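Local coordinates for CREG-like beta-barrel domain-containing protein (Agrobacterium tumefaciens, PDB 3DNH) that is of unknown function but has a CREG-like split beta-barrel related to pyridoxamine 5'-phosphate oxidases, and may bind a flavin or similar cofactor, at residues E120-I125 with R145-L149; L36-R40 with A130-K134; R202-L206 with L251-L255; D220-I224 with R234-R240. All coordinates share one frame; numbering follows the deposited sequence.

Contact 1: E120-I125 with R145-L149; sequences EVPLAI and RLYRL
Glu120 and Arg148 form the polar part of this contact. Arg148 NH2 donates to Glu120 OE1 at 2.9 Å, and the pair is a salt bridge. The oxygen is met from above the carboxylate plane, and it lies near the edge of the guanidinium but tilted from its plane. The two planes are 31° apart, and the side chains cross at about a right angle. Arg148 reaches the acid by a bend late in its chain (chi3 71°). The same NH2 also makes a salt bridge to Glu64, so two carboxylates share one nitrogen.

The segment 120-125 leads into helix 121-131. This helix lies across strand 144-157 of the closed six-stranded antiparallel barrel, and the short axes are 10.0 Å apart at an angle of 81°.

The apolar part centres on one methyl group, Leu146 CD2. It lies 3.7 Å from Val121 CB and 3.8 Å from Ala124 CB. Ile125 CD1 approaches the same methyl more loosely, at 4.4 Å. Leu146 meets residues 121-125 mainly through this one branch. Phe70 of strand 69-74 touches both Ala124 and Leu146, extending the apolar patch over the neighbouring strand.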
loop_
_atom_site.group_PDB
_atom_site.type_symbol
_atom_site.label_atom_id
_atom_site.label_comp_id
_atom_site.label_asym_id
_atom_site.label_seq_id
_atom_site.Cartn_x
_atom_site.Cartn_y
_atom_site.Cartn_z
ATOM N N GLU A 120 15.894 23.558 -2.883
ATOM C CA GLU A 120 15.863 22.238 -3.473
ATOM C C GLU A 120 14.491 21.847 -4.019
ATOM O O GLU A 120 14.363 20.796 -4.639
ATOM C CB GLU A 120 16.278 21.209 -2.423
ATOM C CG GLU A 120 17.574 21.566 -1.669
ATOM C CD GLU A 120 17.908 20.501 -0.655
ATOM O OE1 GLU A 120 18.310 19.401 -1.092
ATOM O OE2 GLU A 120 17.714 20.721 0.564
ATOM N N VAL A 121 13.453 22.655 -3.818
ATOM C CA VAL A 121 12.179 22.173 -4.374
ATOM C C VAL A 121 12.138 22.048 -5.913
ATOM O O VAL A 121 11.655 21.035 -6.400
ATOM C CB VAL A 121 10.859 22.647 -3.691
ATOM C CG1 VAL A 121 11.068 22.855 -2.201
ATOM C CG2 VAL A 121 10.284 23.808 -4.327
ATOM N N PRO A 122 12.644 23.056 -6.665
ATOM C CA PRO A 122 12.703 22.863 -8.126
ATOM C C PRO A 122 13.315 21.504 -8.610
ATOM O O PRO A 122 12.746 20.841 -9.490
ATOM C CB PRO A 122 13.520 24.058 -8.596
ATOM C CG PRO A 122 13.193 25.148 -7.570
ATOM C CD PRO A 122 13.102 24.412 -6.267
ATOM N N LEU A 123 14.442 21.112 -8.028
ATOM C CA LEU A 123 15.055 19.822 -8.351
ATOM C C LEU A 123 14.156 18.651 -7.976
ATOM O O LEU A 123 13.989 17.725 -8.768
ATOM C CB LEU A 123 16.403 19.701 -7.650
ATOM C CG LEU A 123 17.268 18.491 -7.944
ATOM C CD1 LEU A 123 17.596 18.330 -9.453
ATOM C CD2 LEU A 123 18.497 18.729 -7.076
ATOM N N ALA A 124 13.554 18.712 -6.787
ATOM C CA ALA A 124 12.736 17.620 -6.284
ATOM C C ALA A 124 11.482 17.470 -7.148
ATOM O O ALA A 124 11.012 16.356 -7.415
ATOM C CB ALA A 124 12.379 17.854 -4.790
ATOM N N ILE A 125 10.957 18.599 -7.607
ATOM C CA ILE A 125 9.810 18.627 -8.539
ATOM C C ILE A 125 10.117 17.900 -9.828
ATOM O O ILE A 125 9.336 17.080 -10.307
ATOM C CB ILE A 125 9.401 20.108 -8.912
ATOM C CG1 ILE A 125 8.725 20.785 -7.721
ATOM C CG2 ILE A 125 8.450 20.167 -10.119
ATOM C CD1 ILE A 125 7.581 20.007 -7.236
ATOM N N ARG A 145 3.698 20.498 -0.158
ATOM C CA ARG A 145 4.799 20.296 0.820
ATOM C C ARG A 145 5.685 19.112 0.427
ATOM O O ARG A 145 5.195 18.071 0.019
ATOM C CB ARG A 145 4.266 20.086 2.234
ATOM C CG ARG A 145 3.607 21.328 2.821
ATOM C CD ARG A 145 3.446 21.256 4.311
ATOM N NE ARG A 145 2.639 22.392 4.745
ATOM C CZ ARG A 145 1.996 22.458 5.905
ATOM N NH1 ARG A 145 2.079 21.458 6.776
ATOM N NH2 ARG A 145 1.270 23.529 6.191
ATOM N N LEU A 146 6.984 19.281 0.585
ATOM C CA LEU A 146 7.963 18.319 0.107
ATOM C C LEU A 146 8.821 17.814 1.280
ATOM O O LEU A 146 9.354 18.613 2.041
ATOM C CB LEU A 146 8.832 19.059 -0.875
ATOM C CG LEU A 146 9.454 18.384 -2.073
ATOM C CD1 LEU A 146 8.902 16.988 -2.338
ATOM C CD2 LEU A 146 9.219 19.353 -3.242
ATOM N N TYR A 147 8.975 16.500 1.411
ATOM C CA TYR A 147 9.682 15.920 2.582
ATOM C C TYR A 147 10.656 14.850 2.148
ATOM O O TYR A 147 10.367 14.150 1.229
ATOM C CB TYR A 147 8.692 15.197 3.467
ATOM C CG TYR A 147 7.492 15.982 3.897
ATOM C CD1 TYR A 147 7.434 16.568 5.166
ATOM C CD2 TYR A 147 6.370 16.058 3.071
ATOM C CE1 TYR A 147 6.287 17.260 5.587
ATOM C CE2 TYR A 147 5.276 16.737 3.452
ATOM C CZ TYR A 147 5.224 17.334 4.712
ATOM O OH TYR A 147 4.091 17.982 5.055
ATOM N N ARG A 148 11.784 14.677 2.838
ATOM C CA ARG A 148 12.528 13.430 2.634
ATOM C C ARG A 148 12.587 12.621 3.924
ATOM O O ARG A 148 12.513 13.169 5.048
ATOM C CB ARG A 148 13.919 13.648 1.961
ATOM C CG ARG A 148 14.812 14.554 2.721
ATOM C CD ARG A 148 16.264 14.569 2.194
ATOM N NE ARG A 148 16.409 15.221 0.906
ATOM C CZ ARG A 148 16.670 16.521 0.729
ATOM N NH1 ARG A 148 16.802 17.360 1.755
ATOM N NH2 ARG A 148 16.776 16.999 -0.496
ATOM N N LEU A 149 12.651 11.311 3.748
ATOM C CA LEU A 149 12.724 10.404 4.865
ATOM C C LEU A 149 14.151 10.409 5.380
ATOM O O LEU A 149 15.093 10.175 4.611
ATOM C CB LEU A 149 12.286 8.985 4.453
ATOM C CG LEU A 149 12.447 7.928 5.553
ATOM C CD1 LEU A 149 11.626 8.235 6.794
ATOM C CD2 LEU A 149 12.100 6.556 4.985
#

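Contact 2: L36-R40 with A130-K134; sequences LHTSR and ARYPK
The Tyr132 ring has Arg40 alongside and CB of its own neighbour, Arg131, over one face. Arg40 and Tyr132 run past each other in opposite directions, with guanidinium and ring planes 78° apart. Arg40 CG comes within 3.4 Å of Tyr132 OH. At the Arg40 guanidinium edge lies Arg131 O. Arg40 NH1 donates to this oxygen at 2.7 Å and 164°, in the guanidinium plane and on a carbonyl lone pair. A weak second bond from Arg40 NE reaches the same oxygen at 3.2 Å. Arg40 NH1 also bonds Ser228 O.

The contact joins the end of helix 28-38 to the end of helix 121-131, beside barrel strand 54-63. Ile61 O of that strand accepts from both Tyr132 OH and Arg131 NH1.

Arg131 reaches back to the other segment with its chain extended from CG to NE. His37 O lies near the edge of its guanidinium, and Arg131 NH2 makes a weak bond to it at 2.9 Å, bent to 118°. A water links Arg131 to two carbonyls of residues 36-40. It accepts from Arg131 NH1 at 2.9 Å and donates to Leu36 O and Ser39 O, each at 2.7 Å.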
loop_
_atom_site.group_PDB
_atom_site.type_symbol
_atom_site.label_atom_id
_atom_site.label_comp_id
_atom_site.label_asym_id
_atom_site.label_seq_id
_atom_site.Cartn_x
_atom_site.Cartn_y
_atom_site.Cartn_z
ATOM N N LEU A 36 13.515 -0.689 -2.535
ATOM C CA LEU A 36 13.704 0.722 -2.344
ATOM C C LEU A 36 13.626 1.488 -3.669
ATOM O O LEU A 36 12.933 2.531 -3.759
ATOM C CB LEU A 36 15.024 1.019 -1.660
ATOM C CG LEU A 36 15.437 2.484 -1.496
ATOM C CD1 LEU A 36 14.595 3.238 -0.496
ATOM C CD2 LEU A 36 16.932 2.459 -1.076
ATOM N N HIS A 37 14.299 0.964 -4.678
ATOM C CA HIS A 37 14.444 1.700 -5.919
ATOM C C HIS A 37 13.305 1.513 -6.915
ATOM O O HIS A 37 13.191 2.280 -7.890
ATOM C CB HIS A 37 15.792 1.391 -6.567
ATOM C CG HIS A 37 16.953 2.116 -5.919
ATOM N ND1 HIS A 37 17.455 3.305 -6.412
ATOM C CD2 HIS A 37 17.699 1.824 -4.822
ATOM C CE1 HIS A 37 18.444 3.730 -5.632
ATOM N NE2 HIS A 37 18.616 2.843 -4.665
ATOM N N THR A 38 12.512 0.473 -6.712
ATOM C CA THR A 38 11.550 0.078 -7.723
ATOM C C THR A 38 10.116 0.115 -7.204
ATOM O O THR A 38 9.201 -0.387 -7.875
ATOM C CB THR A 38 11.870 -1.322 -8.352
ATOM O OG1 THR A 38 11.858 -2.341 -7.327
ATOM C CG2 THR A 38 13.234 -1.324 -9.072
ATOM N N SER A 39 9.908 0.688 -6.033
ATOM C CA SER A 39 8.517 0.835 -5.520
ATOM C C SER A 39 7.959 2.239 -5.762
ATOM O O SER A 39 8.565 3.215 -5.325
ATOM C CB SER A 39 8.433 0.442 -4.020
ATOM O OG SER A 39 8.954 -0.891 -3.849
ATOM N N ARG A 40 6.817 2.338 -6.461
ATOM C CA ARG A 40 6.112 3.632 -6.654
ATOM C C ARG A 40 5.273 4.044 -5.448
ATOM O O ARG A 40 5.349 5.173 -4.986
ATOM C CB ARG A 40 5.194 3.652 -7.902
ATOM C CG ARG A 40 5.874 4.137 -9.213
ATOM C CD ARG A 40 4.808 4.314 -10.423
ATOM N NE ARG A 40 5.303 5.240 -11.447
ATOM C CZ ARG A 40 5.866 4.863 -12.587
ATOM N NH1 ARG A 40 6.284 5.777 -13.457
ATOM N NH2 ARG A 40 5.970 3.566 -12.891
ATOM N N ALA A 130 9.180 13.145 -13.201
ATOM C CA ALA A 130 9.812 12.091 -14.012
ATOM C C ALA A 130 9.151 10.729 -13.755
ATOM O O ALA A 130 8.999 9.950 -14.672
ATOM C CB ALA A 130 11.329 12.040 -13.723
ATOM N N ARG A 131 8.700 10.473 -12.523
ATOM C CA ARG A 131 8.052 9.211 -12.189
ATOM C C ARG A 131 6.541 9.276 -12.237
ATOM O O ARG A 131 5.885 8.253 -12.476
ATOM C CB ARG A 131 8.494 8.728 -10.789
ATOM C CG ARG A 131 9.818 8.081 -10.740
ATOM C CD ARG A 131 10.097 7.639 -9.281
ATOM N NE ARG A 131 11.165 6.665 -9.233
ATOM C CZ ARG A 131 11.447 5.883 -8.189
ATOM N NH1 ARG A 131 10.716 5.930 -7.082
ATOM N NH2 ARG A 131 12.452 5.015 -8.276
ATOM N N TYR A 132 6.004 10.476 -11.996
ATOM C CA TYR A 132 4.582 10.705 -11.733
ATOM C C TYR A 132 4.120 11.876 -12.606
ATOM O O TYR A 132 3.976 13.016 -12.113
ATOM C CB TYR A 132 4.337 10.995 -10.226
ATOM C CG TYR A 132 4.944 9.921 -9.377
ATOM C CD1 TYR A 132 4.438 8.612 -9.448
ATOM C CD2 TYR A 132 6.051 10.174 -8.565
ATOM C CE1 TYR A 132 5.014 7.591 -8.763
ATOM C CE2 TYR A 132 6.644 9.133 -7.850
ATOM C CZ TYR A 132 6.115 7.848 -7.961
ATOM O OH TYR A 132 6.669 6.808 -7.285
ATOM N N PRO A 133 3.896 11.607 -13.914
ATOM C CA PRO A 133 3.566 12.730 -14.806
ATOM C C PRO A 133 2.265 13.452 -14.459
ATOM O O PRO A 133 2.096 14.604 -14.833
ATOM C CB PRO A 133 3.520 12.083 -16.210
ATOM C CG PRO A 133 3.266 10.672 -15.976
ATOM C CD PRO A 133 3.948 10.329 -14.651
ATOM N N LYS A 134 1.360 12.812 -13.725
ATOM C CA LYS A 134 0.143 13.493 -13.324
ATOM C C LYS A 134 0.414 14.549 -12.256
ATOM O O LYS A 134 -0.403 15.445 -12.049
ATOM C CB LYS A 134 -0.921 12.510 -12.836
ATOM C CG LYS A 134 -1.830 12.039 -13.936
ATOM C CD LYS A 134 -2.995 11.145 -13.433
ATOM C CE LYS A 134 -2.554 9.734 -12.982
ATOM N NZ LYS A 134 -1.098 9.368 -13.265
HETATM O O HOH W 1 11.197 3.603 -5.471
#

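Contact 3: R202-L206 with L251-L255; sequences RLAVL and LAQLL
Leu206 and Leu254 make the closest apolar contact, with Leu206 CD2 to Leu254 CD2 at 3.4 Å, tighter than usual for two methyl groups. A second meeting point is Leu203 CD2. It lies 3.8 Å from Leu251 CD2 and 3.9 Å from Leu255 CD2, and Leu203 crosses both partners at about a right angle. Leu255 CD2 also meets Leu206 CD1 at 4.1 Å, so this one methyl touches two leucines of the facing helix, and Arg202 as well.

Arg202 covers the Leu255 side of the patch. Its NE lies 3.8 Å from Leu255 CD2, and Leu255 CB sits at the guanidinium edge. A bend at chi3 (50°) turns the arginine's end toward Leu255. Leu255 is the first residue to leave helical backbone angles after helix 244-254. Its N still bonds Leu251 O at 3.0 Å, which holds it close to the last turn.

Behind this layer lies the three-stranded sheet. Leu235 of strand 232-236 touches Leu203, Leu206 and Leu254. Leu226 touches Leu203, and Ile224 touches Leu251. Helices 199-206 and 244-254 therefore pack against each other and on one face of an antiparallel sheet, a layered alpha+beta architecture.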
loop_
_atom_site.group_PDB
_atom_site.type_symbol
_atom_site.label_atom_id
_atom_site.label_comp_id
_atom_site.label_asym_id
_atom_site.label_seq_id
_atom_site.Cartn_x
_atom_site.Cartn_y
_atom_site.Cartn_z
ATOM N N ARG A 202 15.803 -0.997 -23.510
ATOM C CA ARG A 202 16.813 -2.078 -23.493
ATOM C C ARG A 202 17.426 -2.301 -22.104
ATOM O O ARG A 202 17.644 -3.453 -21.687
ATOM C CB ARG A 202 17.917 -1.861 -24.532
ATOM C CG ARG A 202 17.464 -2.211 -25.943
ATOM C CD ARG A 202 18.375 -1.662 -27.060
ATOM N NE ARG A 202 19.792 -1.973 -26.848
ATOM C CZ ARG A 202 20.685 -2.220 -27.818
ATOM N NH1 ARG A 202 21.953 -2.477 -27.491
ATOM N NH2 ARG A 202 20.319 -2.234 -29.107
ATOM N N LEU A 203 17.728 -1.215 -21.415
ATOM C CA LEU A 203 18.292 -1.273 -20.044
ATOM C C LEU A 203 17.268 -1.798 -19.054
ATOM O O LEU A 203 17.618 -2.591 -18.173
ATOM C CB LEU A 203 18.793 0.107 -19.569
ATOM C CG LEU A 203 19.857 0.790 -20.429
ATOM C CD1 LEU A 203 20.097 2.212 -19.934
ATOM C CD2 LEU A 203 21.179 -0.024 -20.396
ATOM N N ALA A 204 16.007 -1.374 -19.211
ATOM C CA ALA A 204 14.953 -1.849 -18.327
ATOM C C ALA A 204 14.727 -3.361 -18.499
ATOM O O ALA A 204 14.540 -4.085 -17.512
ATOM C CB ALA A 204 13.698 -1.081 -18.543
ATOM N N VAL A 205 14.776 -3.838 -19.743
ATOM C CA VAL A 205 14.651 -5.281 -19.997
ATOM C C VAL A 205 15.819 -6.060 -19.372
ATOM O O VAL A 205 15.577 -7.060 -18.728
ATOM C CB VAL A 205 14.353 -5.636 -21.496
ATOM C CG1 VAL A 205 13.162 -4.827 -22.033
ATOM C CG2 VAL A 205 15.554 -5.420 -22.360
ATOM N N LEU A 206 17.061 -5.569 -19.519
ATOM C CA LEU A 206 18.241 -6.104 -18.778
ATOM C C LEU A 206 18.024 -6.164 -17.268
ATOM O O LEU A 206 18.514 -7.066 -16.590
ATOM C CB LEU A 206 19.492 -5.244 -19.013
ATOM C CG LEU A 206 20.591 -5.471 -20.059
ATOM C CD1 LEU A 206 20.480 -4.535 -21.190
ATOM C CD2 LEU A 206 21.944 -5.236 -19.360
ATOM N N LEU A 251 28.538 0.378 -19.388
ATOM C CA LEU A 251 27.342 0.425 -20.233
ATOM C C LEU A 251 27.538 -0.426 -21.480
ATOM O O LEU A 251 26.615 -1.147 -21.909
ATOM C CB LEU A 251 26.972 1.868 -20.635
ATOM C CG LEU A 251 25.670 2.570 -20.197
ATOM C CD1 LEU A 251 25.139 3.371 -21.384
ATOM C CD2 LEU A 251 24.560 1.644 -19.691
ATOM N N ALA A 252 28.741 -0.337 -22.047
ATOM C CA ALA A 252 29.097 -1.017 -23.297
ATOM C C ALA A 252 29.123 -2.540 -23.131
ATOM O O ALA A 252 28.660 -3.273 -24.018
ATOM C CB ALA A 252 30.451 -0.498 -23.834
ATOM N N GLN A 253 29.695 -3.007 -22.020
ATOM C CA GLN A 253 29.607 -4.415 -21.603
ATOM C C GLN A 253 28.142 -4.852 -21.542
ATOM O O GLN A 253 27.760 -5.845 -22.150
ATOM C CB GLN A 253 30.325 -4.635 -20.248
ATOM C CG GLN A 253 29.761 -5.759 -19.325
ATOM C CD GLN A 253 29.076 -5.257 -18.008
ATOM O OE1 GLN A 253 28.610 -6.073 -17.192
ATOM N NE2 GLN A 253 29.033 -3.938 -17.800
ATOM N N LEU A 254 27.315 -4.074 -20.868
ATOM C CA LEU A 254 25.959 -4.476 -20.619
ATOM C C LEU A 254 25.156 -4.616 -21.881
ATOM O O LEU A 254 24.376 -5.516 -22.017
ATOM C CB LEU A 254 25.257 -3.460 -19.718
ATOM C CG LEU A 254 25.510 -3.455 -18.232
ATOM C CD1 LEU A 254 25.261 -2.122 -17.630
ATOM C CD2 LEU A 254 24.688 -4.479 -17.570
ATOM N N LEU A 255 25.324 -3.682 -22.782
ATOM C CA LEU A 255 24.457 -3.608 -23.944
ATOM C C LEU A 255 24.902 -4.535 -25.083
ATOM O O LEU A 255 24.499 -4.372 -26.251
ATOM C CB LEU A 255 24.344 -2.161 -24.416
ATOM C CG LEU A 255 23.421 -1.320 -23.526
ATOM C CD1 LEU A 255 23.641 0.174 -23.722
ATOM C CD2 LEU A 255 21.973 -1.736 -23.791
#

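Contact 4: D220-I224 with R234-R240; sequences DPDGI and RLWFAER
Asp220 OD1 is gripped by Arg234 and by its own backbone turn. Arg234 NH2 donates to it at 2.6 Å and 166°, within the guanidinium plane and on the syn lone pair. Asp222 N takes the anti lone pair at 2.9 Å, closing an Asx turn, and Gly223 N adds a weak bond. Arg234 NH1 reaches Asp220 OD2 at 2.8 Å, completing an end-on, two-nitrogen salt bridge with nearly coplanar groups. Arg234 CG lies opposite the backbone N (chi1 -177°), and the chain is extended to NE. NH1 also pairs with Asp225, which helps hold the guanidinium against rotation.

Ile224 and Leu235 form an antiparallel hydrogen-bonded pair, and Gly223 faces Trp236 in a non-hydrogen-bonded pair. Beyond it, Phe237 N bonds Asp222 O at 2.9 Å. A water bridges Asp222 O and Phe237 O.

Gly223 CA lies over the Phe237 ring, 3.6 Å from its centroid, a CH-pi contact. Ile224 CG1 touches Phe237 CZ at 3.6 Å. Pro221 CB lies over one face of the Arg240 guanidinium, whose NH1 bonds Asp175 O.

The hairpin of strands 223-227 and 232-236 lies between helices. Ile224 packs on helix 244-254, and Leu235 on that helix and on 199-206, whereas Arg234 and Trp236 meet helix 28-38.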
loop_
_atom_site.group_PDB
_atom_site.type_symbol
_atom_site.label_atom_id
_atom_site.label_comp_id
_atom_site.label_asym_id
_atom_site.label_seq_id
_atom_site.Cartn_x
_atom_site.Cartn_y
_atom_site.Cartn_z
ATOM N N ASP A 220 23.726 6.239 -10.744
ATOM C CA ASP A 220 24.523 6.345 -9.507
ATOM C C ASP A 220 25.680 5.334 -9.564
ATOM O O ASP A 220 25.763 4.527 -10.507
ATOM C CB ASP A 220 23.610 6.240 -8.240
ATOM C CG ASP A 220 22.879 4.887 -8.130
ATOM O OD1 ASP A 220 23.571 3.842 -7.971
ATOM O OD2 ASP A 220 21.619 4.845 -8.201
ATOM N N PRO A 221 26.603 5.387 -8.599
ATOM C CA PRO A 221 27.707 4.429 -8.720
ATOM C C PRO A 221 27.343 2.932 -8.790
ATOM O O PRO A 221 28.150 2.120 -9.285
ATOM C CB PRO A 221 28.543 4.714 -7.450
ATOM C CG PRO A 221 28.289 6.154 -7.181
ATOM C CD PRO A 221 26.808 6.322 -7.465
ATOM N N ASP A 222 26.176 2.565 -8.287
ATOM C CA ASP A 222 25.790 1.148 -8.191
ATOM C C ASP A 222 24.826 0.699 -9.307
ATOM O O ASP A 222 24.633 -0.518 -9.554
ATOM C CB ASP A 222 25.158 0.871 -6.812
ATOM C CG ASP A 222 26.175 0.924 -5.679
ATOM O OD1 ASP A 222 27.394 0.796 -5.941
ATOM O OD2 ASP A 222 25.743 1.102 -4.521
ATOM N N GLY A 223 24.278 1.670 -10.020
ATOM C CA GLY A 223 23.399 1.344 -11.150
ATOM C C GLY A 223 22.511 2.477 -11.619
ATOM O O GLY A 223 22.806 3.645 -11.382
ATOM N N ILE A 224 21.396 2.116 -12.257
ATOM C CA ILE A 224 20.607 3.056 -13.020
ATOM C C ILE A 224 19.141 2.806 -12.702
ATOM O O ILE A 224 18.663 1.651 -12.797
ATOM C CB ILE A 224 20.812 2.859 -14.589
ATOM C CG1 ILE A 224 22.294 2.993 -15.006
ATOM C CG2 ILE A 224 19.855 3.866 -15.377
ATOM C CD1 ILE A 224 22.632 2.449 -16.464
ATOM N N ARG A 234 15.422 -1.081 -11.841
ATOM C CA ARG A 234 16.788 -0.733 -11.466
ATOM C C ARG A 234 17.761 -1.740 -12.069
ATOM O O ARG A 234 17.681 -2.942 -11.790
ATOM C CB ARG A 234 16.996 -0.643 -9.934
ATOM C CG ARG A 234 18.437 -0.200 -9.645
ATOM C CD ARG A 234 18.690 0.083 -8.237
ATOM N NE ARG A 234 20.076 0.444 -7.923
ATOM C CZ ARG A 234 20.703 1.604 -8.178
ATOM N NH1 ARG A 234 20.112 2.610 -8.847
ATOM N NH2 ARG A 234 21.964 1.750 -7.732
ATOM N N LEU A 235 18.686 -1.242 -12.878
ATOM C CA LEU A 235 19.765 -2.092 -13.458
ATOM C C LEU A 235 20.998 -1.956 -12.577
ATOM O O LEU A 235 21.512 -0.859 -12.443
ATOM C CB LEU A 235 20.095 -1.675 -14.900
ATOM C CG LEU A 235 21.141 -2.488 -15.726
ATOM C CD1 LEU A 235 20.786 -3.929 -15.807
ATOM C CD2 LEU A 235 21.287 -1.908 -17.160
ATOM N N TRP A 236 21.479 -3.063 -11.988
ATOM C CA TRP A 236 22.679 -3.019 -11.173
ATOM C C TRP A 236 23.936 -3.241 -11.965
ATOM O O TRP A 236 24.009 -4.170 -12.786
ATOM C CB TRP A 236 22.609 -4.039 -10.039
ATOM C CG TRP A 236 21.449 -3.749 -9.102
ATOM C CD1 TRP A 236 20.133 -4.152 -9.259
ATOM C CD2 TRP A 236 21.492 -2.991 -7.889
ATOM N NE1 TRP A 236 19.368 -3.728 -8.195
ATOM C CE2 TRP A 236 20.165 -2.999 -7.344
ATOM C CE3 TRP A 236 22.513 -2.317 -7.195
ATOM C CZ2 TRP A 236 19.839 -2.346 -6.137
ATOM C CZ3 TRP A 236 22.184 -1.660 -5.962
ATOM C CH2 TRP A 236 20.867 -1.683 -5.464
ATOM N N PHE A 237 24.939 -2.395 -11.736
ATOM C CA PHE A 237 26.247 -2.605 -12.386
ATOM C C PHE A 237 26.898 -3.847 -11.825
ATOM O O PHE A 237 26.662 -4.193 -10.645
ATOM C CB PHE A 237 27.154 -1.396 -12.175
ATOM C CG PHE A 237 26.630 -0.120 -12.800
ATOM C CD1 PHE A 237 26.034 -0.143 -14.086
ATOM C CD2 PHE A 237 26.743 1.101 -12.120
ATOM C CE1 PHE A 237 25.582 0.987 -14.681
ATOM C CE2 PHE A 237 26.271 2.290 -12.721
ATOM C CZ PHE A 237 25.690 2.237 -13.982
ATOM N N ALA A 238 27.714 -4.519 -12.636
ATOM C CA ALA A 238 28.503 -5.628 -12.112
ATOM C C ALA A 238 29.573 -5.162 -11.109
ATOM O O ALA A 238 29.911 -5.892 -10.199
ATOM C CB ALA A 238 29.139 -6.489 -13.246
ATOM N N GLU A 239 30.128 -3.975 -11.314
ATOM C CA GLU A 239 31.017 -3.386 -10.327
ATOM C C GLU A 239 30.757 -1.889 -10.197
ATOM O O GLU A 239 30.124 -1.298 -11.070
ATOM C CB GLU A 239 32.501 -3.731 -10.575
ATOM C CG GLU A 239 33.060 -3.256 -11.887
ATOM C CD GLU A 239 34.447 -3.812 -12.148
ATOM O OE1 GLU A 239 34.977 -3.578 -13.262
ATOM O OE2 GLU A 239 35.011 -4.479 -11.252
ATOM N N ARG A 240 31.197 -1.312 -9.067
ATOM C CA ARG A 240 30.866 0.065 -8.679
ATOM C C ARG A 240 31.512 0.983 -9.691
ATOM O O ARG A 240 32.640 0.749 -10.100
ATOM C CB ARG A 240 31.419 0.364 -7.263
ATOM C CG ARG A 240 31.235 1.795 -6.762
ATOM C CD ARG A 240 31.933 2.044 -5.386
ATOM N NE ARG A 240 32.051 3.482 -5.139
ATOM C CZ ARG A 240 31.061 4.251 -4.692
ATOM N NH1 ARG A 240 29.868 3.729 -4.440
ATOM N NH2 ARG A 240 31.256 5.544 -4.530
HETATM O O HOH W 2 25.904 -2.540 -8.449
#

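From the N terminus, helix 28-38 enters contact 2, whose other half comes about 90 residues later at the end of helix 121-131. Contact 1 opens at the start of that same helix and closes on strand 144-157, so contacts 1 and 2 cross along the chain. Together they fasten helix 121-131 to the barrel and to helix 28-38. Contact 3 follows in series. It joins helices 199-206 and 244-254, and contact 4, the hairpin, falls between its two segments. One sheet face of contact 4 lies against the helices of contact 3. On the other side, Arg234 touches His37 and Thr38 of contact 2, connecting the three-stranded sheet and its two helices with the barrel domain.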